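Local coordinates for aminotransferase, class V family protein (Trichomonas vaginalis, PDB 5F8V) that probably catalyses the reversible, pyridoxal phosphate-dependent transamination between O-phospho-L-serine and 2-oxoglutarate, a step of serine biosynthesis, at residues Gly12-Pro17 with Ser348-Cys353; Ser83-Asn88 with Met231-Gln236; Phe87-Glu92 with Asp217-Pro222; Leu273-Ala278 with Arg300-Met305. One frame throughout, in Å; residues are numbered along the deposited sequence.

Contact 1: Gly12-Pro17 with Ser348-Cys353; sequences GPAAVP and SCYNAC
Tyr-350 OH, bonded both to the carbonyl O of Ala-11 and to ND2 of Asn-304, holds in place the ring that Ala-14 touches. The methyl of Ala-14 approaches that ring obliquely, at its CD2-CE2 bond, with CB 3.5 Å from CD2 of Tyr-350. With CG of the tyrosine anti to the carbonyl carbon (chi1 -57°), the ring is carried on the side of the backbone N, where Ala-14 meets it. The second patch is built round the methyl of Ala-352, which packs against backbone as well as the proline ring: its CB is 3.5 Å from Ala-15 O and the same distance from Pro-17 N. The pyrrolidine adds its CD, 3.6 Å from Ala-352 CB. Pro-17 is the N-cap residue of helix 18-26, and the methyl thus packs where the loop turns into that helix. Ala-352 itself is presented by a type I beta turn closed by Cys-353 N to Tyr-350 O (3.0 Å). In the same turn Asn-351 N donates to Asn-203 OD1, next to the Lys-202 that carries pyridoxal phosphate, while Val-16 N bonds Glu-40 of the second subunit. No hydrogen bond joins the two segments directly, which implies that small methyls and a proline ring set their spacing, and that polar partners outside the pair, those of the tyrosine hydroxyl among them, probably help to fix their orientation.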
loop_
_atom_site.group_PDB
_atom_site.type_symbol
_atom_site.label_atom_id
_atom_site.label_comp_id
_atom_site.label_asym_id
_atom_site.label_seq_id
_atom_site.Cartn_x
_atom_site.Cartn_y
_atom_site.Cartn_z
ATOM N N GLY A 12 -11.719 9.970 -6.494
ATOM C CA GLY A 12 -10.746 8.977 -6.013
ATOM C C GLY A 12 -10.484 9.068 -4.512
ATOM O O GLY A 12 -10.098 10.138 -4.047
ATOM N N PRO A 13 -10.673 7.995 -3.730
ATOM C CA PRO A 13 -11.234 6.720 -4.169
ATOM C C PRO A 13 -12.680 6.843 -4.643
ATOM O O PRO A 13 -13.388 7.799 -4.290
ATOM C CB PRO A 13 -11.135 5.842 -2.916
ATOM C CG PRO A 13 -9.981 6.398 -2.178
ATOM C CD PRO A 13 -10.006 7.872 -2.422
ATOM N N ALA A 14 -13.092 5.889 -5.463
ATOM C CA ALA A 14 -14.272 6.036 -6.302
ATOM C C ALA A 14 -15.249 4.887 -6.141
ATOM O O ALA A 14 -14.953 3.898 -5.470
ATOM C CB ALA A 14 -13.839 6.145 -7.750
ATOM N N ALA A 15 -16.408 5.039 -6.786
ATOM C CA ALA A 15 -17.475 4.044 -6.780
ATOM C C ALA A 15 -16.983 2.689 -7.277
ATOM O O ALA A 15 -16.156 2.606 -8.188
ATOM C CB ALA A 15 -18.646 4.519 -7.633
ATOM N N VAL A 16 -17.498 1.642 -6.647
ATOM C CA VAL A 16 -17.131 0.267 -6.932
ATOM C C VAL A 16 -18.435 -0.478 -7.270
ATOM O O VAL A 16 -19.505 -0.056 -6.836
ATOM C CB VAL A 16 -16.343 -0.301 -5.719
ATOM C CG1 VAL A 16 -16.570 -1.776 -5.480
ATOM C CG2 VAL A 16 -14.855 -0.011 -5.898
ATOM N N PRO A 17 -18.356 -1.571 -8.062
ATOM C CA PRO A 17 -19.577 -2.340 -8.340
ATOM C C PRO A 17 -20.170 -2.946 -7.071
ATOM O O PRO A 17 -19.444 -3.573 -6.294
ATOM C CB PRO A 17 -19.089 -3.434 -9.300
ATOM C CG PRO A 17 -17.881 -2.863 -9.937
ATOM C CD PRO A 17 -17.215 -2.079 -8.847
ATOM N N SER A 348 -17.175 12.825 -11.871
ATOM C CA SER A 348 -16.263 11.716 -12.133
ATOM C C SER A 348 -17.119 10.460 -12.247
ATOM O O SER A 348 -17.872 10.153 -11.325
ATOM C CB SER A 348 -15.232 11.590 -11.012
ATOM O OG SER A 348 -14.446 12.761 -10.907
ATOM N N CYS A 349 -17.030 9.780 -13.395
ATOM C CA CYS A 349 -17.889 8.636 -13.741
ATOM C C CYS A 349 -17.043 7.516 -14.331
ATOM O O CYS A 349 -16.847 7.430 -15.544
ATOM C CB CYS A 349 -18.964 9.036 -14.758
ATOM S SG CYS A 349 -20.007 10.424 -14.248
ATOM N N TYR A 350 -16.536 6.659 -13.454
ATOM C CA TYR A 350 -15.687 5.556 -13.873
ATOM C C TYR A 350 -16.578 4.386 -14.272
ATOM O O TYR A 350 -17.799 4.542 -14.363
ATOM C CB TYR A 350 -14.716 5.206 -12.748
ATOM C CG TYR A 350 -13.868 6.381 -12.316
ATOM C CD1 TYR A 350 -12.862 6.866 -13.141
ATOM C CD2 TYR A 350 -14.071 7.007 -11.084
ATOM C CE1 TYR A 350 -12.075 7.942 -12.760
ATOM C CE2 TYR A 350 -13.294 8.088 -10.696
ATOM C CZ TYR A 350 -12.289 8.544 -11.537
ATOM O OH TYR A 350 -11.495 9.610 -11.179
ATOM N N ASN A 351 -15.970 3.230 -14.534
ATOM C CA ASN A 351 -16.699 2.025 -14.953
ATOM C C ASN A 351 -17.940 1.750 -14.114
ATOM O O ASN A 351 -19.040 1.584 -14.649
ATOM C CB ASN A 351 -15.770 0.797 -14.910
ATOM C CG ASN A 351 -14.712 0.806 -16.010
ATOM O OD1 ASN A 351 -14.727 1.647 -16.921
ATOM N ND2 ASN A 351 -13.772 -0.134 -15.919
ATOM N N ALA A 352 -17.765 1.759 -12.797
ATOM C CA ALA A 352 -18.816 1.356 -11.861
ATOM C C ALA A 352 -19.878 2.439 -11.607
ATOM O O ALA A 352 -20.805 2.202 -10.839
ATOM C CB ALA A 352 -18.195 0.925 -10.543
ATOM N N CYS A 353 -19.737 3.620 -12.217
ATOM C CA CYS A 353 -20.700 4.700 -12.026
ATOM C C CYS A 353 -22.003 4.325 -12.736
ATOM O O CYS A 353 -22.017 4.231 -13.959
ATOM C CB CYS A 353 -20.172 6.028 -12.556
ATOM S SG CYS A 353 -21.429 7.327 -12.458
#

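Contact 2: Ser83-Asn88 with Met231-Gln236; sequences SAIPFN and MDYRIQ
The N-terminal end of helix 233-238, where Asp-232 is the N-cap residue, is tied to helix 78-89 through the side chain of Asn-88. The amide is bonded at both ends. Its ND2 donates to Met-231 O at 2.8 Å, almost straight (172°) and within the amide plane, and also to Ala-84 O one turn back in its own helix. OD1 accepts from Tyr-233 N at 2.9 Å and from Arg-234 NH1, also at 2.9 Å. Four bonds therefore settle which end of the amide is oxygen and leave it little freedom to rotate. Arg-234 reaches Asn-88 end-on with two nitrogens, NH2 taking the backbone O at 2.9 Å on a lone pair, and its guanidinium lies nearly coplanar with the amide, 12° apart. NH2 also bonds Arg-221 O. NH1 forms a salt bridge with Asp-232 OD1 (2.8 Å), the oxygen that accepts Arg-234 N as the capping bond; the carboxylate probably tempers the arginine's charge. Apolar packing flanks the polar core: Met-231, which also meets Met-231 of the second subunit, is bent at chi3 (60°) and sets CE 3.8 Å from Ala-84 CB. Ala-84 CB also lies 3.5 Å from Tyr-233 OH, which is bonded to Gln-81. The tyrosine ring packs on the outermost strand 69-75 and its neighbour 209-215, at the edge of the large mixed sheet.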
loop_
_atom_site.group_PDB
_atom_site.type_symbol
_atom_site.label_atom_id
_atom_site.label_comp_id
_atom_site.label_asym_id
_atom_site.label_seq_id
_atom_site.Cartn_x
_atom_site.Cartn_y
_atom_site.Cartn_z
ATOM N N SER A 83 8.138 8.501 -8.558
ATOM C CA SER A 83 9.518 8.400 -8.097
ATOM C C SER A 83 10.232 7.205 -8.726
ATOM O O SER A 83 11.361 7.337 -9.205
ATOM C CB SER A 83 9.561 8.270 -6.585
ATOM O OG SER A 83 8.809 9.290 -5.964
ATOM N N ALA A 84 9.564 6.055 -8.742
ATOM C CA ALA A 84 10.168 4.813 -9.224
ATOM C C ALA A 84 10.473 4.827 -10.719
ATOM O O ALA A 84 11.443 4.210 -11.147
ATOM C CB ALA A 84 9.298 3.613 -8.861
ATOM N N ILE A 85 9.671 5.540 -11.510
ATOM C CA ILE A 85 9.854 5.571 -12.964
ATOM C C ILE A 85 11.288 5.988 -13.372
ATOM O O ILE A 85 11.967 5.220 -14.068
ATOM C CB ILE A 85 8.765 6.433 -13.681
ATOM C CG1 ILE A 85 7.374 5.759 -13.616
ATOM C CG2 ILE A 85 9.147 6.737 -15.129
ATOM C CD1 ILE A 85 7.239 4.387 -14.256
ATOM N N PRO A 86 11.756 7.182 -12.946
ATOM C CA PRO A 86 13.121 7.556 -13.326
ATOM C C PRO A 86 14.220 6.668 -12.728
ATOM O O PRO A 86 15.188 6.377 -13.429
ATOM C CB PRO A 86 13.248 9.014 -12.850
ATOM C CG PRO A 86 12.151 9.207 -11.860
ATOM C CD PRO A 86 11.048 8.304 -12.310
ATOM N N PHE A 87 14.078 6.238 -11.474
ATOM C CA PHE A 87 15.010 5.260 -10.883
ATOM C C PHE A 87 15.204 4.059 -11.805
ATOM O O PHE A 87 16.340 3.638 -12.035
ATOM C CB PHE A 87 14.535 4.745 -9.519
ATOM C CG PHE A 87 14.937 5.604 -8.366
ATOM C CD1 PHE A 87 16.281 5.716 -8.000
ATOM C CD2 PHE A 87 13.980 6.302 -7.627
ATOM C CE1 PHE A 87 16.656 6.515 -6.939
ATOM C CE2 PHE A 87 14.358 7.100 -6.560
ATOM C CZ PHE A 87 15.697 7.203 -6.213
ATOM N N ASN A 88 14.092 3.557 -12.353
ATOM C CA ASN A 88 14.060 2.322 -13.138
ATOM C C ASN A 88 14.381 2.444 -14.629
ATOM O O ASN A 88 14.885 1.485 -15.216
ATOM C CB ASN A 88 12.683 1.638 -12.989
ATOM C CG ASN A 88 12.547 0.862 -11.691
ATOM O OD1 ASN A 88 12.938 -0.305 -11.613
ATOM N ND2 ASN A 88 11.966 1.493 -10.669
ATOM N N MET A 231 11.244 -0.885 -4.719
ATOM C CA MET A 231 10.883 -0.043 -5.858
ATOM C C MET A 231 11.710 -0.315 -7.123
ATOM O O MET A 231 11.523 0.374 -8.138
ATOM C CB MET A 231 11.013 1.437 -5.467
ATOM C CG MET A 231 10.089 1.866 -4.336
ATOM S SD MET A 231 10.431 3.531 -3.737
ATOM C CE MET A 231 10.154 4.494 -5.217
ATOM N N ASP A 232 12.629 -1.282 -7.063
ATOM C CA ASP A 232 13.339 -1.763 -8.247
ATOM C C ASP A 232 12.435 -2.808 -8.871
ATOM O O ASP A 232 12.217 -3.872 -8.283
ATOM C CB ASP A 232 14.696 -2.364 -7.861
ATOM C CG ASP A 232 15.553 -2.758 -9.070
ATOM O OD1 ASP A 232 15.042 -2.905 -10.207
ATOM O OD2 ASP A 232 16.767 -2.943 -8.869
ATOM N N TYR A 233 11.898 -2.504 -10.050
ATOM C CA TYR A 233 10.888 -3.359 -10.661
ATOM C C TYR A 233 11.437 -4.733 -11.079
ATOM O O TYR A 233 10.678 -5.698 -11.124
ATOM C CB TYR A 233 10.208 -2.668 -11.847
ATOM C CG TYR A 233 9.337 -1.458 -11.511
ATOM C CD1 TYR A 233 8.399 -1.487 -10.470
ATOM C CD2 TYR A 233 9.424 -0.291 -12.272
ATOM C CE1 TYR A 233 7.597 -0.379 -10.186
ATOM C CE2 TYR A 233 8.631 0.816 -11.998
ATOM C CZ TYR A 233 7.718 0.774 -10.963
ATOM O OH TYR A 233 6.936 1.893 -10.720
ATOM N N ARG A 234 12.738 -4.814 -11.370
ATOM C CA ARG A 234 13.423 -6.101 -11.598
ATOM C C ARG A 234 13.276 -7.025 -10.399
ATOM O O ARG A 234 12.972 -8.204 -10.559
ATOM C CB ARG A 234 14.922 -5.892 -11.853
ATOM C CG ARG A 234 15.235 -5.183 -13.154
ATOM C CD ARG A 234 16.498 -4.337 -13.075
ATOM N NE ARG A 234 16.436 -3.275 -14.073
ATOM C CZ ARG A 234 15.715 -2.159 -13.966
ATOM N NH1 ARG A 234 14.987 -1.904 -12.874
ATOM N NH2 ARG A 234 15.733 -1.275 -14.957
ATOM N N ILE A 235 13.489 -6.476 -9.200
ATOM C CA ILE A 235 13.328 -7.236 -7.950
ATOM C C ILE A 235 11.884 -7.747 -7.812
ATOM O O ILE A 235 11.681 -8.889 -7.410
ATOM C CB ILE A 235 13.811 -6.427 -6.700
ATOM C CG1 ILE A 235 15.318 -6.616 -6.474
ATOM C CG2 ILE A 235 13.117 -6.868 -5.411
ATOM C CD1 ILE A 235 16.193 -6.224 -7.640
ATOM N N GLN A 236 10.895 -6.912 -8.149
ATOM C CA GLN A 236 9.481 -7.329 -8.133
ATOM C C GLN A 236 9.215 -8.488 -9.100
ATOM O O GLN A 236 8.629 -9.497 -8.715
ATOM C CB GLN A 236 8.538 -6.159 -8.476
ATOM C CG GLN A 236 8.466 -5.051 -7.432
ATOM C CD GLN A 236 7.930 -5.510 -6.089
ATOM O OE1 GLN A 236 7.210 -6.508 -5.991
ATOM N NE2 GLN A 236 8.292 -4.786 -5.038
#

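Contact 3: Phe87-Glu92 with Asp217-Pro222; sequences FNFIGE and DMLERP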
loop_
_atom_site.group_PDB
_atom_site.type_symbol
_atom_site.label_atom_id
_atom_site.label_comp_id
_atom_site.label_asym_id
_atom_site.label_seq_id
_atom_site.Cartn_x
_atom_site.Cartn_y
_atom_site.Cartn_z
ATOM N N PHE A 87 14.078 6.238 -11.474
ATOM C CA PHE A 87 15.010 5.260 -10.883
ATOM C C PHE A 87 15.204 4.059 -11.805
ATOM O O PHE A 87 16.340 3.638 -12.035
ATOM C CB PHE A 87 14.535 4.745 -9.519
ATOM C CG PHE A 87 14.937 5.604 -8.366
ATOM C CD1 PHE A 87 16.281 5.716 -8.000
ATOM C CD2 PHE A 87 13.980 6.302 -7.627
ATOM C CE1 PHE A 87 16.656 6.515 -6.939
ATOM C CE2 PHE A 87 14.358 7.100 -6.560
ATOM C CZ PHE A 87 15.697 7.203 -6.213
ATOM N N ASN A 88 14.092 3.557 -12.353
ATOM C CA ASN A 88 14.060 2.322 -13.138
ATOM C C ASN A 88 14.381 2.444 -14.629
ATOM O O ASN A 88 14.885 1.485 -15.216
ATOM C CB ASN A 88 12.683 1.638 -12.989
ATOM C CG ASN A 88 12.547 0.862 -11.691
ATOM O OD1 ASN A 88 12.938 -0.305 -11.613
ATOM N ND2 ASN A 88 11.966 1.493 -10.669
ATOM N N PHE A 89 14.067 3.584 -15.252
ATOM C CA PHE A 89 14.043 3.674 -16.725
ATOM C C PHE A 89 14.888 4.764 -17.393
ATOM O O PHE A 89 14.899 4.846 -18.626
ATOM C CB PHE A 89 12.594 3.813 -17.219
ATOM C CG PHE A 89 11.692 2.688 -16.802
ATOM C CD1 PHE A 89 11.990 1.366 -17.143
ATOM C CD2 PHE A 89 10.516 2.945 -16.094
ATOM C CE1 PHE A 89 11.147 0.333 -16.762
ATOM C CE2 PHE A 89 9.676 1.915 -15.718
ATOM C CZ PHE A 89 9.993 0.609 -16.055
ATOM N N ILE A 90 15.577 5.602 -16.621
ATOM C CA ILE A 90 16.556 6.523 -17.209
ATOM C C ILE A 90 17.668 5.720 -17.901
ATOM O O ILE A 90 18.086 6.058 -19.004
ATOM C CB ILE A 90 17.156 7.490 -16.156
ATOM C CG1 ILE A 90 16.095 8.522 -15.749
ATOM C CG2 ILE A 90 18.398 8.204 -16.699
ATOM C CD1 ILE A 90 16.472 9.357 -14.547
ATOM N N GLY A 91 18.120 4.657 -17.245
ATOM C CA GLY A 91 19.263 3.878 -17.703
ATOM C C GLY A 91 20.499 4.758 -17.741
ATOM O O GLY A 91 20.783 5.474 -16.781
ATOM N N GLU A 92 21.196 4.726 -18.876
ATOM C CA GLU A 92 22.377 5.550 -19.118
ATOM C C GLU A 92 22.053 6.748 -20.014
ATOM O O GLU A 92 22.969 7.444 -20.448
ATOM C CB GLU A 92 23.489 4.714 -19.786
ATOM C CG GLU A 92 23.849 3.403 -19.094
ATOM C CD GLU A 92 24.715 3.580 -17.849
ATOM O OE1 GLU A 92 24.749 4.692 -17.265
ATOM O OE2 GLU A 92 25.360 2.584 -17.444
ATOM N N ASP A 217 12.389 -5.482 -22.166
ATOM C CA ASP A 217 13.691 -4.842 -22.483
ATOM C C ASP A 217 13.942 -3.519 -21.735
ATOM O O ASP A 217 15.100 -3.115 -21.584
ATOM C CB ASP A 217 13.891 -4.629 -24.000
ATOM C CG ASP A 217 12.845 -3.715 -24.611
ATOM O OD1 ASP A 217 11.675 -3.881 -24.222
ATOM O OD2 ASP A 217 13.177 -2.856 -25.462
ATOM N N MET A 218 12.883 -2.863 -21.249
ATOM C CA MET A 218 13.044 -1.658 -20.416
ATOM C C MET A 218 13.750 -1.979 -19.094
ATOM O O MET A 218 14.523 -1.170 -18.595
ATOM C CB MET A 218 11.694 -0.982 -20.130
ATOM C CG MET A 218 10.968 -0.457 -21.363
ATOM S SD MET A 218 11.789 0.946 -22.132
ATOM C CE MET A 218 11.496 2.234 -20.924
ATOM N N LEU A 219 13.487 -3.162 -18.539
ATOM C CA LEU A 219 14.150 -3.612 -17.315
ATOM C C LEU A 219 15.573 -4.151 -17.511
ATOM O O LEU A 219 16.284 -4.366 -16.524
ATOM C CB LEU A 219 13.288 -4.653 -16.608
ATOM C CG LEU A 219 11.957 -4.115 -16.082
ATOM C CD1 LEU A 219 11.151 -5.254 -15.487
ATOM C CD2 LEU A 219 12.173 -3.016 -15.047
ATOM N N GLU A 220 15.998 -4.349 -18.760
ATOM C CA GLU A 220 17.416 -4.592 -19.052
ATOM C C GLU A 220 18.289 -3.351 -18.755
ATOM O O GLU A 220 19.508 -3.468 -18.605
ATOM C CB GLU A 220 17.613 -5.060 -20.506
ATOM C CG GLU A 220 16.971 -6.413 -20.817
ATOM C CD GLU A 220 17.139 -6.863 -22.270
ATOM O OE1 GLU A 220 17.868 -6.207 -23.045
ATOM O OE2 GLU A 220 16.537 -7.890 -22.647
ATOM N N ARG A 221 17.666 -2.175 -18.651
ATOM C CA ARG A 221 18.387 -0.937 -18.331
ATOM C C ARG A 221 18.865 -0.961 -16.878
ATOM O O ARG A 221 18.203 -1.555 -16.024
ATOM C CB ARG A 221 17.496 0.288 -18.560
ATOM C CG ARG A 221 17.008 0.429 -19.994
ATOM C CD ARG A 221 16.087 1.614 -20.160
ATOM N NE ARG A 221 15.719 1.790 -21.565
ATOM C CZ ARG A 221 15.196 2.896 -22.088
ATOM N NH1 ARG A 221 14.951 3.971 -21.336
ATOM N NH2 ARG A 221 14.908 2.928 -23.382
ATOM N N PRO A 222 20.017 -0.323 -16.592
ATOM C CA PRO A 222 20.521 -0.332 -15.218
ATOM C C PRO A 222 19.725 0.627 -14.336
ATOM O O PRO A 222 19.406 1.729 -14.774
ATOM C CB PRO A 222 21.962 0.151 -15.377
ATOM C CG PRO A 222 21.923 1.042 -16.568
ATOM C CD PRO A 222 20.901 0.441 -17.495
HETATM O O HOH W 1 17.582 3.980 -14.646
#
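Arg-221 makes the direct polar link to Phe-89: NH1 donates to the backbone O of Phe-89 at 2.8 Å, with the acceptor close to the guanidinium plane and the nitrogen in the carbonyl plane. The arginine chain is extended from CG to NE (chi2 178°, chi3 175°), and NH1 has a second acceptor in Ala-149 O. A water adds an indirect polar link, donating to Phe-87 O and to Pro-222 O, each at 2.9 Å, and accepting from Gly-91 N at 2.7 Å. It thereby joins backbone atoms of both segments near the C-terminal end of helix 78-89. The segments meet at the edge of the large domain of a fold type I aminotransferase, where 217-222 follows the antiparallel strand 209-215 of the seven-stranded mixed sheet. Gly-91 leaves the helical conformation with positive phi (61°), and its CA comes to 3.6 Å from Pro-222 O. Among the apolar contacts, Phe-89 and Met-218 cross at about a right angle, with ring atom CE1 3.7 Å from Met-218 CB; Leu-219 CD2 touches the same CE1 at 3.9 Å. The ring is further covered on one face by Asn-88 CB and has Met-218 O at its edge. Met-218 SD lies over one face of the Arg-221 guanidinium, offset toward its rim. On the exposed side, Glu-92, bent at chi2, has OE2 3.9 Å from Pro-222 CG.

Contact 4: Leu273-Ala278 with Arg300-Met305; sequences LNKEKA and RSRMNM
Met-303 and Asn-274 cross obliquely, the terminal methyl of the methionine pressing on the amide: Met-303 CE is 3.4 Å from both CG and ND2 of Asn-274. Bends at chi2 and chi3 bring that methyl round, although the side chain starts out pointing away from the helix. CE also lies over one face of the Arg-302 guanidinium, offset toward the rim, and is shared by two flat groups whose planes stand 56° apart. Arg-302 passes Asn-274 with NH1 3.8 Å from its CB. Lower on the same arginine, CD packs 3.8 Å from Lys-275 CG, aliphatic part against aliphatic part. Their like charges are probably balanced outside the pair, with Asp-271 salt-bridged to both and Glu-163 to Arg-302, whose NH2 also bonds Ser-184 OG. Ala-278, one turn on, offers its CB to Arg-302 O at 3.8 Å and its CA to Met-305 SD at 3.9 Å. Ahead of the strand, Ser-301 OG accepts from Met-303 N and Asn-304 N, an ST turn and ST motif; OG also bonds Asn-156 OD1. Helix 267-286 thus packs beside the start of strand 304-307, which pairs antiparallel with 345-348, while Asn-274 ND2 bonds Asn-351 and Lys-277 packs on helix 355-367.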
loop_
_atom_site.group_PDB
_atom_site.type_symbol
_atom_site.label_atom_id
_atom_site.label_comp_id
_atom_site.label_asym_id
_atom_site.label_seq_id
_atom_site.Cartn_x
_atom_site.Cartn_y
_atom_site.Cartn_z
ATOM N N LEU A 273 -19.998 1.999 -22.824
ATOM C CA LEU A 273 -20.843 2.450 -21.704
ATOM C C LEU A 273 -20.359 3.778 -21.116
ATOM O O LEU A 273 -21.160 4.645 -20.787
ATOM C CB LEU A 273 -20.920 1.389 -20.607
ATOM C CG LEU A 273 -21.617 0.082 -21.012
ATOM C CD1 LEU A 273 -21.490 -0.927 -19.879
ATOM C CD2 LEU A 273 -23.080 0.300 -21.394
ATOM N N ASN A 274 -19.045 3.930 -21.019
ATOM C CA ASN A 274 -18.447 5.162 -20.540
ATOM C C ASN A 274 -18.664 6.351 -21.500
ATOM O O ASN A 274 -18.945 7.460 -21.045
ATOM C CB ASN A 274 -16.972 4.938 -20.228
ATOM C CG ASN A 274 -16.759 4.028 -19.021
ATOM O OD1 ASN A 274 -17.599 3.958 -18.109
ATOM N ND2 ASN A 274 -15.619 3.354 -18.990
ATOM N N LYS A 275 -18.572 6.108 -22.810
ATOM C CA LYS A 275 -18.929 7.124 -23.819
ATOM C C LYS A 275 -20.401 7.539 -23.750
ATOM O O LYS A 275 -20.717 8.717 -23.924
ATOM C CB LYS A 275 -18.606 6.652 -25.244
ATOM C CG LYS A 275 -17.133 6.725 -25.587
ATOM C CD LYS A 275 -16.838 6.173 -26.966
ATOM C CE LYS A 275 -15.385 6.406 -27.325
ATOM N NZ LYS A 275 -14.954 5.493 -28.412
ATOM N N GLU A 276 -21.292 6.577 -23.519
ATOM C CA GLU A 276 -22.723 6.880 -23.364
ATOM C C GLU A 276 -22.961 7.815 -22.193
ATOM O O GLU A 276 -23.623 8.839 -22.338
ATOM C CB GLU A 276 -23.557 5.614 -23.159
ATOM C CG GLU A 276 -23.917 4.890 -24.438
ATOM C CD GLU A 276 -24.582 3.546 -24.181
ATOM O OE1 GLU A 276 -25.354 3.423 -23.193
ATOM O OE2 GLU A 276 -24.324 2.609 -24.976
ATOM N N LYS A 277 -22.435 7.436 -21.031
ATOM C CA LYS A 277 -22.541 8.261 -19.832
ATOM C C LYS A 277 -21.929 9.657 -20.031
ATOM O O LYS A 277 -22.572 10.652 -19.700
ATOM C CB LYS A 277 -21.916 7.548 -18.627
ATOM C CG LYS A 277 -22.712 6.335 -18.150
ATOM C CD LYS A 277 -22.065 5.675 -16.942
ATOM C CE LYS A 277 -20.836 4.857 -17.332
ATOM N NZ LYS A 277 -20.346 4.029 -16.196
ATOM N N ALA A 278 -20.724 9.727 -20.597
ATOM C CA ALA A 278 -20.040 11.014 -20.836
ATOM C C ALA A 278 -20.818 11.945 -21.766
ATOM O O ALA A 278 -20.932 13.134 -21.487
ATOM C CB ALA A 278 -18.638 10.796 -21.383
ATOM N N ARG A 300 -11.937 15.834 -24.722
ATOM C CA ARG A 300 -12.820 15.686 -23.562
ATOM C C ARG A 300 -12.746 14.287 -22.949
ATOM O O ARG A 300 -12.916 13.287 -23.641
ATOM C CB ARG A 300 -14.267 16.031 -23.908
ATOM C CG ARG A 300 -14.549 17.520 -23.856
ATOM C CD ARG A 300 -15.991 17.840 -24.217
ATOM N NE ARG A 300 -16.373 19.187 -23.773
ATOM C CZ ARG A 300 -17.554 19.754 -24.004
ATOM N NH1 ARG A 300 -18.496 19.118 -24.696
ATOM N NH2 ARG A 300 -17.798 20.979 -23.544
ATOM N N SER A 301 -12.487 14.246 -21.643
ATOM C CA SER A 301 -12.427 13.007 -20.891
ATOM C C SER A 301 -13.791 12.332 -20.802
ATOM O O SER A 301 -14.819 13.003 -20.635
ATOM C CB SER A 301 -11.889 13.279 -19.489
ATOM O OG SER A 301 -11.885 12.126 -18.672
ATOM N N ARG A 302 -13.784 11.002 -20.929
ATOM C CA ARG A 302 -14.967 10.197 -20.660
ATOM C C ARG A 302 -15.138 9.967 -19.161
ATOM O O ARG A 302 -16.225 9.619 -18.731
ATOM C CB ARG A 302 -14.885 8.825 -21.345
ATOM C CG ARG A 302 -14.765 8.854 -22.867
ATOM C CD ARG A 302 -14.177 7.557 -23.430
ATOM N NE ARG A 302 -12.919 7.243 -22.751
ATOM C CZ ARG A 302 -12.670 6.165 -22.005
ATOM N NH1 ARG A 302 -13.551 5.173 -21.884
ATOM N NH2 ARG A 302 -11.486 6.064 -21.394
ATOM N N MET A 303 -14.062 10.121 -18.388
ATOM C CA MET A 303 -14.009 9.721 -16.981
ATOM C C MET A 303 -14.240 10.876 -16.007
ATOM O O MET A 303 -14.820 10.676 -14.946
ATOM C CB MET A 303 -12.645 9.097 -16.668
ATOM C CG MET A 303 -12.277 7.846 -17.466
ATOM S SD MET A 303 -13.199 6.367 -16.963
ATOM C CE MET A 303 -14.521 6.419 -18.164
ATOM N N ASN A 304 -13.755 12.069 -16.350
ATOM C CA ASN A 304 -13.845 13.235 -15.472
ATOM C C ASN A 304 -14.337 14.426 -16.276
ATOM O O ASN A 304 -13.700 14.834 -17.251
ATOM C CB ASN A 304 -12.484 13.535 -14.843
ATOM C CG ASN A 304 -11.867 12.320 -14.165
ATOM O OD1 ASN A 304 -11.114 11.567 -14.794
ATOM N ND2 ASN A 304 -12.219 12.092 -12.889
ATOM N N MET A 305 -15.480 14.971 -15.873
ATOM C CA MET A 305 -16.162 16.009 -16.618
ATOM C C MET A 305 -16.267 17.244 -15.744
ATOM O O MET A 305 -17.279 17.421 -15.070
ATOM C CB MET A 305 -17.555 15.512 -17.021
ATOM C CG MET A 305 -17.505 14.490 -18.141
ATOM S SD MET A 305 -18.511 13.036 -17.905
ATOM C CE MET A 305 -17.418 11.977 -16.968
HETATM O O HOH W 2 -18.540 7.783 -18.165
#

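Contacts 2 and 3 are neighbours that share Phe-87 and Asn-88 of helix 78-89, yet contact 2 is buried and rich in direct hydrogen bonds, whereas contact 3 runs out to exposed Glu-92 and Pro-222 and relies partly on water; Arg-234 NH2 joins them through Arg-221 O. On the opposite side of the chain's centre, contacts 1 and 4 are both buried and lack direct hydrogen bonds between their segments. They are joined to each other instead, by Asn-351 to Asn-274 and Cys-353 to Lys-277. Contacts 1 and 2 lie with centres 29 Å apart; contacts 1, 2 and, through Phe-87, 3 pack on the second subunit, which contact 4 does not touch.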